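Local atomic coordinates of envelope protein (White spot syndrome virus, PDB entry 7DDA), a protein that forms part of the viral envelope and, through sulfate-binding sites in the C-terminal domain described here, probably binds heparin-like sulfated sugars. Residues 94-105 with 143-154. Numbering follows the deposited sequence.
With SO4 (sulfate ion), chain B.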
ATOM      1  N   ASN A  94       2.086 -26.166   6.283  1.00 32.12           N
ATOM      2  CA  ASN A  94       1.780 -25.416   5.074  1.00 32.30           C
ATOM      3  C   ASN A  94       1.552 -23.941   5.340  1.00 34.57           C
ATOM      4  O   ASN A  94       1.597 -23.142   4.396  1.00 28.94           O
ATOM      5  CB  ASN A  94       0.540 -25.988   4.389  1.00 34.10           C
ATOM      6  CG  ASN A  94       0.827 -27.273   3.674  1.00 34.08           C
ATOM      7  OD1 ASN A  94       0.746 -28.347   4.275  1.00 31.84           O
ATOM      8  ND2 ASN A  94       1.197 -27.179   2.385  1.00 32.04           N
ATOM      9  N   THR A  95       1.294 -23.565   6.591  1.00 31.73           N
ATOM     10  CA  THR A  95       1.097 -22.172   6.940  1.00 25.43           C
ATOM     11  C   THR A  95       1.961 -21.809   8.135  1.00 28.67           C
ATOM     12  O   THR A  95       2.493 -22.655   8.861  1.00 31.07           O
ATOM     13  CB  THR A  95      -0.370 -21.829   7.249  1.00 24.22           C
ATOM     14  OG1 THR A  95      -0.830 -22.568   8.392  1.00 26.11           O
ATOM     15  CG2 THR A  95      -1.261 -22.119   6.040  1.00 26.36           C
ATOM     16  N   LYS A  96       2.050 -20.509   8.328  1.00 27.46           N
ATOM     17  CA  LYS A  96       2.927 -19.878   9.288  1.00 29.42           C
ATOM     18  C   LYS A  96       2.091 -18.813   9.977  1.00 28.56           C
ATOM     19  O   LYS A  96       1.334 -18.098   9.307  1.00 25.39           O
ATOM     20  CB  LYS A  96       4.095 -19.248   8.543  1.00 30.90           C
ATOM     21  CG  LYS A  96       5.258 -18.870   9.365  1.00 35.65           C
ATOM     22  CD  LYS A  96       6.292 -19.949   9.237  1.00 37.09           C
ATOM     23  CE  LYS A  96       7.479 -19.603  10.057  1.00 39.01           C
ATOM     24  NZ  LYS A  96       8.106 -20.788  10.679  1.00 43.44           N
ATOM     25  N   LYS A  97       2.191 -18.714  11.298  1.00 28.45           N
ATOM     26  CA  LYS A  97       1.498 -17.659  12.037  1.00 28.09           C
ATOM     27  C   LYS A  97       2.535 -16.718  12.639  1.00 27.51           C
ATOM     28  O   LYS A  97       3.355 -17.142  13.461  1.00 30.30           O
ATOM     29  CB  LYS A  97       0.590 -18.241  13.111  1.00 23.63           C
ATOM     30  CG  LYS A  97      -0.057 -17.206  13.979  1.00 27.00           C
ATOM     31  CD  LYS A  97      -0.997 -16.309  13.206  1.00 28.40           C
ATOM     32  CE  LYS A  97      -1.489 -15.146  14.084  1.00 29.68           C
ATOM     33  NZ  LYS A  97      -1.916 -15.560  15.463  1.00 25.79           N
ATOM     34  N   LEU A  98       2.517 -15.455  12.208  1.00 21.40           N
ATOM     35  CA  LEU A  98       3.515 -14.465  12.593  1.00 22.12           C
ATOM     36  C   LEU A  98       2.822 -13.362  13.373  1.00 22.13           C
ATOM     37  O   LEU A  98       1.904 -12.716  12.857  1.00 23.77           O
ATOM     38  CB  LEU A  98       4.223 -13.879  11.368  1.00 19.13           C
ATOM     39  CG  LEU A  98       4.958 -14.899  10.498  1.00 26.11           C
ATOM     40  CD1 LEU A  98       5.652 -14.207   9.333  1.00 18.09           C
ATOM     41  CD2 LEU A  98       5.954 -15.703  11.328  1.00 26.23           C
ATOM     42  N   LEU A  99       3.265 -13.127  14.601  1.00 18.34           N
ATOM     43  CA  LEU A  99       2.566 -12.196  15.471  1.00 21.43           C
ATOM     44  C   LEU A  99       3.532 -11.128  15.955  1.00 21.33           C
ATOM     45  O   LEU A  99       4.606 -11.446  16.470  1.00 23.61           O
ATOM     46  CB  LEU A  99       1.917 -12.937  16.646  1.00 19.96           C
ATOM     47  CG  LEU A  99       1.284 -12.093  17.742  1.00 19.31           C
ATOM     48  CD1 LEU A  99       0.170 -11.238  17.174  1.00 18.98           C
ATOM     49  CD2 LEU A  99       0.743 -13.010  18.837  1.00 20.41           C
ATOM     50  N   TYR A 100       3.137  -9.866  15.803  1.00 22.02           N
ATOM     51  CA  TYR A 100       3.964  -8.728  16.168  1.00 18.83           C
ATOM     52  C   TYR A 100       3.228  -7.826  17.142  1.00 18.66           C
ATOM     53  O   TYR A 100       1.995  -7.810  17.188  1.00 19.41           O
ATOM     54  CB  TYR A 100       4.385  -7.950  14.912  1.00 17.50           C
ATOM     55  CG  TYR A 100       5.241  -8.830  14.056  1.00 20.56           C
ATOM     56  CD1 TYR A 100       6.618  -8.904  14.256  1.00 17.31           C
ATOM     57  CD2 TYR A 100       4.664  -9.667  13.105  1.00 20.49           C
ATOM     58  CE1 TYR A 100       7.401  -9.755  13.497  1.00 16.68           C
ATOM     59  CE2 TYR A 100       5.444 -10.525  12.345  1.00 21.18           C
ATOM     60  CZ  TYR A 100       6.804 -10.568  12.548  1.00 19.08           C
ATOM     61  OH  TYR A 100       7.558 -11.427  11.777  1.00 20.61           O
ATOM     62  N   GLY A 101       4.002  -7.088  17.930  1.00 20.97           N
ATOM     63  CA  GLY A 101       3.465  -6.062  18.810  1.00 15.75           C
ATOM     64  C   GLY A 101       4.063  -4.708  18.483  1.00 19.59           C
ATOM     65  O   GLY A 101       5.248  -4.606  18.162  1.00 23.22           O
ATOM     66  N   LEU A 102       3.236  -3.669  18.561  1.00 18.71           N
ATOM     67  CA  LEU A 102       3.692  -2.287  18.491  1.00 20.43           C
ATOM     68  C   LEU A 102       3.331  -1.600  19.805  1.00 21.79           C
ATOM     69  O   LEU A 102       2.150  -1.532  20.171  1.00 21.72           O
ATOM     70  CB  LEU A 102       3.059  -1.552  17.299  1.00 20.09           C
ATOM     71  CG  LEU A 102       3.400  -0.065  17.093  1.00 25.27           C
ATOM     72  CD1 LEU A 102       3.414   0.322  15.610  1.00 24.59           C
ATOM     73  CD2 LEU A 102       2.450   0.851  17.858  1.00 22.54           C
ATOM     74  N   ARG A 103       4.332  -1.074  20.499  1.00 21.13           N
ATOM     75  CA  ARG A 103       4.100  -0.339  21.735  1.00 23.56           C
ATOM     76  C   ARG A 103       4.222   1.164  21.518  1.00 26.04           C
ATOM     77  O   ARG A 103       5.225   1.648  20.972  1.00 24.31           O
ATOM     78  CB  ARG A 103       5.066  -0.774  22.835  1.00 23.21           C
ATOM     79  CG  ARG A 103       4.537  -0.437  24.224  1.00 24.03           C
ATOM     80  CD  ARG A 103       5.507  -0.866  25.320  1.00 20.09           C
ATOM     81  NE  ARG A 103       5.769  -2.303  25.310  1.00 16.59           N
ATOM     82  CZ  ARG A 103       4.921  -3.236  25.748  1.00 20.17           C
ATOM     83  NH1 ARG A 103       3.738  -2.899  26.253  1.00 21.54           N
ATOM     84  NH2 ARG A 103       5.255  -4.520  25.681  1.00 19.57           N
ATOM     85  N   ASN A 104       3.198   1.891  21.960  1.00 27.91           N
ATOM     86  CA  ASN A 104       3.235   3.344  21.996  1.00 28.79           C
ATOM     87  C   ASN A 104       4.230   3.789  23.065  1.00 30.32           C
ATOM     88  O   ASN A 104       4.073   3.471  24.247  1.00 32.74           O
ATOM     89  CB  ASN A 104       1.826   3.881  22.269  1.00 27.13           C
ATOM     90  CG  ASN A 104       1.768   5.413  22.389  1.00 31.51           C
ATOM     91  OD1 ASN A 104       2.767   6.126  22.207  1.00 26.06           O
ATOM     92  ND2 ASN A 104       0.577   5.918  22.689  1.00 27.67           N
ATOM     93  N   LYS A 105       5.275   4.497  22.648  1.00 28.79           N
ATOM     94  CA  LYS A 105       6.281   5.017  23.565  1.00 30.23           C
ATOM     95  C   LYS A 105       6.271   6.539  23.639  1.00 36.59           C
ATOM     96  O   LYS A 105       7.241   7.134  24.111  1.00 36.61           O
ATOM     97  CB  LYS A 105       7.666   4.528  23.155  1.00 33.15           C
ATOM     98  CG  LYS A 105       7.781   3.030  23.139  1.00 32.00           C
ATOM     99  CD  LYS A 105       7.807   2.513  24.549  1.00 29.10           C
ATOM    100  CE  LYS A 105       9.202   2.115  24.913  1.00 28.00           C
ATOM    101  NZ  LYS A 105       9.291   1.715  26.334  1.00 35.48           N
ATOM    102  N   ASN A 143       2.741   3.227  26.543  1.00 27.40           N
ATOM    103  CA  ASN A 143       3.297   1.950  26.981  1.00 28.56           C
ATOM    104  C   ASN A 143       2.315   0.797  26.825  1.00 24.37           C
ATOM    105  O   ASN A 143       2.632  -0.335  27.217  1.00 21.84           O
ATOM    106  CB  ASN A 143       3.821   2.017  28.417  1.00 24.87           C
ATOM    107  CG  ASN A 143       5.115   2.793  28.499  1.00 33.25           C
ATOM    108  OD1 ASN A 143       6.033   2.561  27.699  1.00 33.94           O
ATOM    109  ND2 ASN A 143       5.189   3.742  29.427  1.00 26.52           N
ATOM    110  N   GLU A 144       1.147   1.032  26.248  1.00 20.81           N
ATOM    111  CA  GLU A 144       0.298  -0.069  25.842  1.00 21.91           C
ATOM    112  C   GLU A 144       0.709  -0.561  24.448  1.00 23.31           C
ATOM    113  O   GLU A 144       1.268   0.187  23.646  1.00 23.68           O
ATOM    114  CB  GLU A 144      -1.157   0.369  25.870  1.00 20.61           C
ATOM    115  CG  GLU A 144      -2.095  -0.726  25.482  1.00 26.48           C
ATOM    116  CD  GLU A 144      -3.520  -0.272  25.483  1.00 33.02           C
ATOM    117  OE1 GLU A 144      -3.750   0.931  25.787  1.00 31.93           O
ATOM    118  OE2 GLU A 144      -4.392  -1.122  25.174  1.00 27.64           O
ATOM    119  N   GLU A 145       0.484  -1.845  24.184  1.00 23.06           N
ATOM    120  CA  GLU A 145       0.836  -2.445  22.903  1.00 21.78           C
ATOM    121  C   GLU A 145      -0.416  -2.772  22.100  1.00 21.49           C
ATOM    122  O   GLU A 145      -1.479  -3.076  22.658  1.00 19.00           O
ATOM    123  CB  GLU A 145       1.655  -3.732  23.076  1.00 19.74           C
ATOM    124  CG  GLU A 145       0.820  -4.905  23.573  1.00 19.66           C
ATOM    125  CD  GLU A 145       1.595  -6.218  23.704  1.00 22.96           C
ATOM    126  OE1 GLU A 145       2.777  -6.286  23.278  1.00 21.27           O
ATOM    127  OE2 GLU A 145       1.004  -7.184  24.254  1.00 21.40           O
ATOM    128  N   GLY A 146      -0.269  -2.682  20.780  1.00 20.75           N
ATOM    129  CA  GLY A 146      -1.186  -3.305  19.837  1.00 15.85           C
ATOM    130  C   GLY A 146      -0.535  -4.541  19.231  1.00 16.65           C
ATOM    131  O   GLY A 146       0.645  -4.520  18.868  1.00 16.69           O
ATOM    132  N   LYS A 147      -1.306  -5.617  19.137  1.00 15.71           N
ATOM    133  CA  LYS A 147      -0.821  -6.880  18.591  1.00 16.33           C
ATOM    134  C   LYS A 147      -1.418  -7.113  17.208  1.00 18.60           C
ATOM    135  O   LYS A 147      -2.636  -6.989  17.025  1.00 18.16           O
ATOM    136  CB  LYS A 147      -1.157  -8.050  19.521  1.00 13.72           C
ATOM    137  CG  LYS A 147      -0.532  -7.901  20.901  1.00 16.42           C
ATOM    138  CD  LYS A 147      -0.545  -9.193  21.716  1.00 18.56           C
ATOM    139  CE  LYS A 147      -1.951  -9.732  21.931  1.00 13.99           C
ATOM    140  NZ  LYS A 147      -2.829  -8.847  22.713  1.00 13.69           N
ATOM    141  N   TYR A 148      -0.563  -7.487  16.250  1.00 18.17           N
ATOM    142  CA  TYR A 148      -0.959  -7.676  14.858  1.00 16.07           C
ATOM    143  C   TYR A 148      -0.456  -9.026  14.369  1.00 18.01           C
ATOM    144  O   TYR A 148       0.753  -9.268  14.331  1.00 21.12           O
ATOM    145  CB  TYR A 148      -0.434  -6.510  14.015  1.00 15.85           C
ATOM    146  CG  TYR A 148      -1.023  -5.231  14.585  1.00 19.13           C
ATOM    147  CD1 TYR A 148      -2.351  -4.893  14.337  1.00 20.24           C
ATOM    148  CD2 TYR A 148      -0.294  -4.425  15.447  1.00 18.56           C
ATOM    149  CE1 TYR A 148      -2.924  -3.776  14.898  1.00 20.05           C
ATOM    150  CE2 TYR A 148      -0.868  -3.290  16.020  1.00 19.78           C
ATOM    151  CZ  TYR A 148      -2.178  -2.979  15.739  1.00 20.43           C
ATOM    152  OH  TYR A 148      -2.753  -1.859  16.287  1.00 25.87           O
ATOM    153  N   GLY A 149      -1.382  -9.914  14.022  1.00 17.05           N
ATOM    154  CA  GLY A 149      -1.058 -11.288  13.672  1.00 17.78           C
ATOM    155  C   GLY A 149      -1.396 -11.603  12.222  1.00 19.13           C
ATOM    156  O   GLY A 149      -2.448 -11.204  11.717  1.00 18.73           O
ATOM    157  N   PHE A 150      -0.506 -12.342  11.573  1.00 18.16           N
ATOM    158  CA  PHE A 150      -0.664 -12.652  10.164  1.00 16.88           C
ATOM    159  C   PHE A 150      -0.563 -14.153   9.958  1.00 20.06           C
ATOM    160  O   PHE A 150       0.343 -14.797  10.497  1.00 22.42           O
ATOM    161  CB  PHE A 150       0.375 -11.894   9.357  1.00 15.49           C
ATOM    162  CG  PHE A 150       0.340 -10.416   9.609  1.00 18.42           C
ATOM    163  CD1 PHE A 150      -0.583  -9.609   8.951  1.00 16.50           C
ATOM    164  CD2 PHE A 150       1.182  -9.839  10.549  1.00 15.88           C
ATOM    165  CE1 PHE A 150      -0.637  -8.249   9.194  1.00 15.00           C
ATOM    166  CE2 PHE A 150       1.135  -8.471  10.804  1.00 16.65           C
ATOM    167  CZ  PHE A 150       0.229  -7.676  10.123  1.00 17.60           C
ATOM    168  N   LEU A 151      -1.514 -14.712   9.218  1.00 16.93           N
ATOM    169  CA  LEU A 151      -1.438 -16.094   8.759  1.00 20.48           C
ATOM    170  C   LEU A 151      -0.902 -16.070   7.340  1.00 20.16           C
ATOM    171  O   LEU A 151      -1.529 -15.483   6.452  1.00 25.03           O
ATOM    172  CB  LEU A 151      -2.810 -16.760   8.783  1.00 17.33           C
ATOM    173  CG  LEU A 151      -2.913 -18.244   8.415  1.00 24.61           C
ATOM    174  CD1 LEU A 151      -2.026 -19.157   9.271  1.00 16.36           C
ATOM    175  CD2 LEU A 151      -4.367 -18.674   8.465  1.00 30.77           C
ATOM    176  N   ILE A 152       0.262 -16.661   7.119  1.00 22.41           N
ATOM    177  CA  ILE A 152       0.791 -16.654   5.755  1.00 28.83           C
ATOM    178  C   ILE A 152       0.970 -18.088   5.256  1.00 27.49           C
ATOM    179  O   ILE A 152       1.177 -19.008   6.064  1.00 23.56           O
ATOM    180  CB  ILE A 152       2.112 -15.862   5.641  1.00 24.91           C
ATOM    181  CG1 ILE A 152       3.257 -16.602   6.318  1.00 24.44           C
ATOM    182  CG2 ILE A 152       1.967 -14.454   6.199  1.00 19.40           C
ATOM    183  CD1 ILE A 152       4.618 -16.033   5.985  1.00 21.28           C
ATOM    184  N   PRO A 153       0.862 -18.329   3.950  1.00 25.07           N
ATOM    185  CA  PRO A 153       1.288 -19.619   3.409  1.00 24.78           C
ATOM    186  C   PRO A 153       2.793 -19.750   3.532  1.00 28.31           C
ATOM    187  O   PRO A 153       3.519 -18.751   3.508  1.00 27.97           O
ATOM    188  CB  PRO A 153       0.857 -19.557   1.939  1.00 24.98           C
ATOM    189  CG  PRO A 153      -0.040 -18.359   1.827  1.00 26.85           C
ATOM    190  CD  PRO A 153       0.395 -17.418   2.897  1.00 23.78           C
ATOM    191  N   LYS A 154       3.254 -20.992   3.698  1.00 28.67           N
ATOM    192  CA  LYS A 154       4.679 -21.285   3.605  1.00 29.83           C
ATOM    193  C   LYS A 154       5.254 -20.684   2.334  1.00 26.44           C
ATOM    194  O   LYS A 154       4.688 -20.839   1.252  1.00 24.32           O
ATOM    195  CB  LYS A 154       4.905 -22.795   3.620  1.00 36.95           C
ATOM    196  CG  LYS A 154       6.358 -23.236   3.547  1.00 45.47           C
ATOM    197  CD  LYS A 154       6.424 -24.754   3.304  1.00 59.37           C
ATOM    198  CE  LYS A 154       5.413 -25.191   2.223  1.00 60.84           C
ATOM    199  NZ  LYS A 154       4.975 -26.631   2.262  1.00 60.93           N
TER
HETATM  200  S   SO4 B 301      -3.889  -6.064  21.233  0.52 10.77           S
HETATM  201  O1  SO4 B 301      -5.339  -5.973  21.439  0.52 24.49           O
HETATM  202  O2  SO4 B 301      -3.314  -4.748  21.261  0.52 17.01           O
HETATM  203  O3  SO4 B 301      -3.713  -6.634  19.907  0.52 24.41           O
HETATM  204  O4  SO4 B 301      -3.304  -6.929  22.221  0.52 11.60           O
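Tyr100 and Tyr148 face each other as a hydrogen-bonded antiparallel pair, Tyr148 N reaching Tyr100 O at 2.7 Å and Tyr100 N returning to Tyr148 O. The same reciprocal bonding joins Lys96 to Ile152, Leu98 to Phe150 and Leu102 to Gly146. The side chains of Leu98, Tyr100, Leu102, Tyr148, Phe150 and Ile152 share one face, mostly apolar and buried; Lys96 starts there too, but its ammonium reaches Asp89 and Glu42. Leu98 CD1 meets Ile152 CD1 at 4.0 Å, while the rings of Tyr100 and Phe150 approach edge to edge, 4.3 Å between their CD2 atoms.

The face bearing Lys97, Leu99, Arg103 and Glu145 is more polar. With CG of Arg103 set opposite the backbone N (chi1 -159°) and a bend at chi3, NH1 comes within 3.0 Å of Asn143 O, which lies in the guanidinium plane. That hydrogen bond ties the side chain to the loop before strand 145-153. Glu145 CB lies over a guanidinium face; the long salt bridge from Arg103 NH2 to Glu145 OE1 (3.9 Å) is charge attraction alone, and Tyr83 OH bonds that oxygen. Lys97 CE runs over the Gly149 backbone, 3.9 Å from Gly149 CA, and the lysine ammonium pairs with Glu134. Lys147 N donates to sulfate O3 at 2.7 Å, and Asn136 binds the same ion.

Farther out, Leu98, Tyr100, Leu102 and Phe150 pack against strand 160-170 of the other sheet. The pair thus forms the centre of one four-stranded antiparallel sheet in a beta sandwich, with sulfate bound beside strand 145-153, consistent with sites linked to heparin binding.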